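Local coordinates for NAD(P)-dependent oxidoreductase (Pseudomonas putida, PDB 7A3W) that catalyses NADPH-dependent imine reduction, acting as a multifunctional biocatalyst for conjugate reduction and reductive amination, at the interface of chains A and B. Coordinates in Å, arbitrary orientation; residue numbers count along the deposited sequence, not the author numbering. Chains: chain A/B, NAD(P)-dependent oxidoreductase.

The interface of chains A and B. Residues chain A 191-193, 195-196, 199; chain B 230, 290, 293-294.
B:Phe290, its CG anti to the backbone N (chi1 -180°), turns the CD2-CE2-CZ edge of its ring toward the chain A helix, touching A:Ala195, A:Val196 and A:Ser199. The methyl CB of A:Ala195 meets the ring edge in plane, 3.9 Å from CE2 of B:Phe290, while CZ at the ring tip lies 3.8 Å from CB of A:Ser199. CG2 of B:Ile230 sits over one ring face, toward the rim, while CD1 of B:Ile230 meets CZ3 of A:Trp191 tip to tip at 4.1 Å. A:Val196 slides past in the opposite direction, its CG2 over the other face, 3.9 Å from CD2 of B:Phe290 and 4.0 Å from CB of B:Met293, so the ring is held between the two methyls. An alanine in place of B:Phe290 would probably open a gap between the chains and leave A:Ala195 and the CG2 methyl of A:Val196 without their aromatic partner.

Sulfur packing extends the apolar patch. SD of B:Met293 lies 3.7 Å from CB of A:Leu192, and the bend at chi3 (73°) turns its CE methyl against the backbone of A:Glu193.

As modelled, no hydrogen bond crosses here; the very short approach of the A:Ser199 hydroxyl OG to CE1, at the in-plane edge of the B:His294 imidazole, is doubtful, and the ring may be built flipped.

All the chain A residues belong to helix 173-200 of the C-terminal, reductive aminase-like region. Chain B supplies B:Ile230 from near the end of helix 205-232 and its C-terminal helix 289-293, with B:His294 just beyond. The two-fold symmetric interface repeats this packing with the chains exchanged, consistent with a dimer built through the helical C-terminal regions.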
loop_
_atom_site.group_PDB
_atom_site.type_symbol
_atom_site.label_atom_id
_atom_site.label_comp_id
_atom_site.label_asym_id
_atom_site.label_seq_id
_atom_site.Cartn_x
_atom_site.Cartn_y
_atom_site.Cartn_z
ATOM N N TRP A 191 -5.640 1.735 3.127
ATOM C CA TRP A 191 -5.550 0.978 4.400
ATOM C C TRP A 191 -6.677 1.419 5.355
ATOM O O TRP A 191 -7.359 0.551 5.944
ATOM C CB TRP A 191 -4.193 1.144 5.057
ATOM C CG TRP A 191 -4.126 0.320 6.303
ATOM C CD1 TRP A 191 -3.855 -1.012 6.384
ATOM C CD2 TRP A 191 -4.418 0.750 7.638
ATOM N NE1 TRP A 191 -3.881 -1.423 7.689
ATOM C CE2 TRP A 191 -4.260 -0.375 8.478
ATOM C CE3 TRP A 191 -4.734 1.980 8.221
ATOM C CZ2 TRP A 191 -4.458 -0.313 9.855
ATOM C CZ3 TRP A 191 -4.954 2.036 9.579
ATOM C CH2 TRP A 191 -4.783 0.915 10.389
ATOM N N LEU A 192 -6.877 2.728 5.492
ATOM C CA LEU A 192 -7.932 3.289 6.358
ATOM C C LEU A 192 -9.289 2.780 5.878
ATOM O O LEU A 192 -10.107 2.407 6.733
ATOM C CB LEU A 192 -7.877 4.813 6.340
ATOM C CG LEU A 192 -6.669 5.409 7.055
ATOM C CD1 LEU A 192 -6.527 6.894 6.737
ATOM C CD2 LEU A 192 -6.727 5.180 8.563
ATOM N N GLU A 193 -9.529 2.827 4.575
ATOM C CA GLU A 193 -10.797 2.358 3.948
ATOM C C GLU A 193 -11.080 0.905 4.354
ATOM O O GLU A 193 -12.212 0.598 4.755
ATOM C CB GLU A 193 -10.679 2.547 2.446
ATOM C CG GLU A 193 -11.972 2.266 1.718
ATOM C CD GLU A 193 -12.056 2.952 0.373
ATOM O OE1 GLU A 193 -11.742 4.151 0.287
ATOM O OE2 GLU A 193 -12.374 2.261 -0.585
ATOM N N ALA A 195 -9.582 -0.760 7.014
ATOM C CA ALA A 195 -9.637 -0.812 8.494
ATOM C C ALA A 195 -11.052 -0.425 8.931
ATOM O O ALA A 195 -11.608 -1.104 9.819
ATOM C CB ALA A 195 -8.589 0.094 9.096
ATOM N N VAL A 196 -11.659 0.553 8.266
ATOM C CA VAL A 196 -13.038 0.972 8.620
ATOM C C VAL A 196 -14.019 -0.148 8.246
ATOM O O VAL A 196 -14.882 -0.488 9.097
ATOM C CB VAL A 196 -13.414 2.306 7.976
ATOM C CG1 VAL A 196 -14.916 2.562 8.072
ATOM C CG2 VAL A 196 -12.634 3.459 8.588
ATOM N N SER A 199 -13.676 -2.920 10.849
ATOM C CA SER A 199 -14.247 -2.400 12.109
ATOM C C SER A 199 -15.773 -2.505 12.068
ATOM O O SER A 199 -16.340 -2.909 13.093
ATOM C CB SER A 199 -13.789 -0.972 12.364
ATOM O OG SER A 199 -14.498 -0.414 13.463
ATOM N N ILE B 230 -5.115 4.472 16.849
ATOM C CA ILE B 230 -6.590 4.263 16.716
ATOM C C ILE B 230 -7.057 3.403 17.899
ATOM O O ILE B 230 -8.065 3.737 18.503
ATOM C CB ILE B 230 -6.966 3.660 15.345
ATOM C CG1 ILE B 230 -6.640 4.618 14.192
ATOM C CG2 ILE B 230 -8.424 3.232 15.304
ATOM C CD1 ILE B 230 -6.454 3.937 12.838
ATOM N N PHE B 290 -9.324 7.766 10.531
ATOM C CA PHE B 290 -10.142 6.573 10.852
ATOM C C PHE B 290 -11.445 7.015 11.527
ATOM O O PHE B 290 -12.510 6.545 11.116
ATOM C CB PHE B 290 -9.386 5.596 11.738
ATOM C CG PHE B 290 -10.155 4.357 12.100
ATOM C CD1 PHE B 290 -11.024 4.348 13.181
ATOM C CD2 PHE B 290 -9.982 3.177 11.395
ATOM C CE1 PHE B 290 -11.702 3.196 13.540
ATOM C CE2 PHE B 290 -10.653 2.019 11.757
ATOM C CZ PHE B 290 -11.507 2.025 12.834
ATOM N N MET B 293 -13.756 9.023 9.204
ATOM C CA MET B 293 -14.307 8.117 8.170
ATOM C C MET B 293 -15.366 7.165 8.758
ATOM O O MET B 293 -16.274 6.775 8.003
ATOM C CB MET B 293 -13.161 7.306 7.561
ATOM C CG MET B 293 -12.259 8.136 6.651
ATOM S SD MET B 293 -10.728 7.208 6.314
ATOM C CE MET B 293 -11.372 5.968 5.196
ATOM N N HIS B 294 -15.234 6.815 10.042
ATOM C CA HIS B 294 -16.195 5.900 10.715
ATOM C C HIS B 294 -17.608 6.486 10.632
ATOM O O HIS B 294 -17.813 7.678 10.861
ATOM C CB HIS B 294 -15.761 5.636 12.163
ATOM C CG HIS B 294 -15.952 4.221 12.599
ATOM N ND1 HIS B 294 -14.905 3.323 12.673
ATOM C CD2 HIS B 294 -17.058 3.547 12.981
ATOM C CE1 HIS B 294 -15.357 2.156 13.083
ATOM N NE2 HIS B 294 -16.676 2.267 13.279
#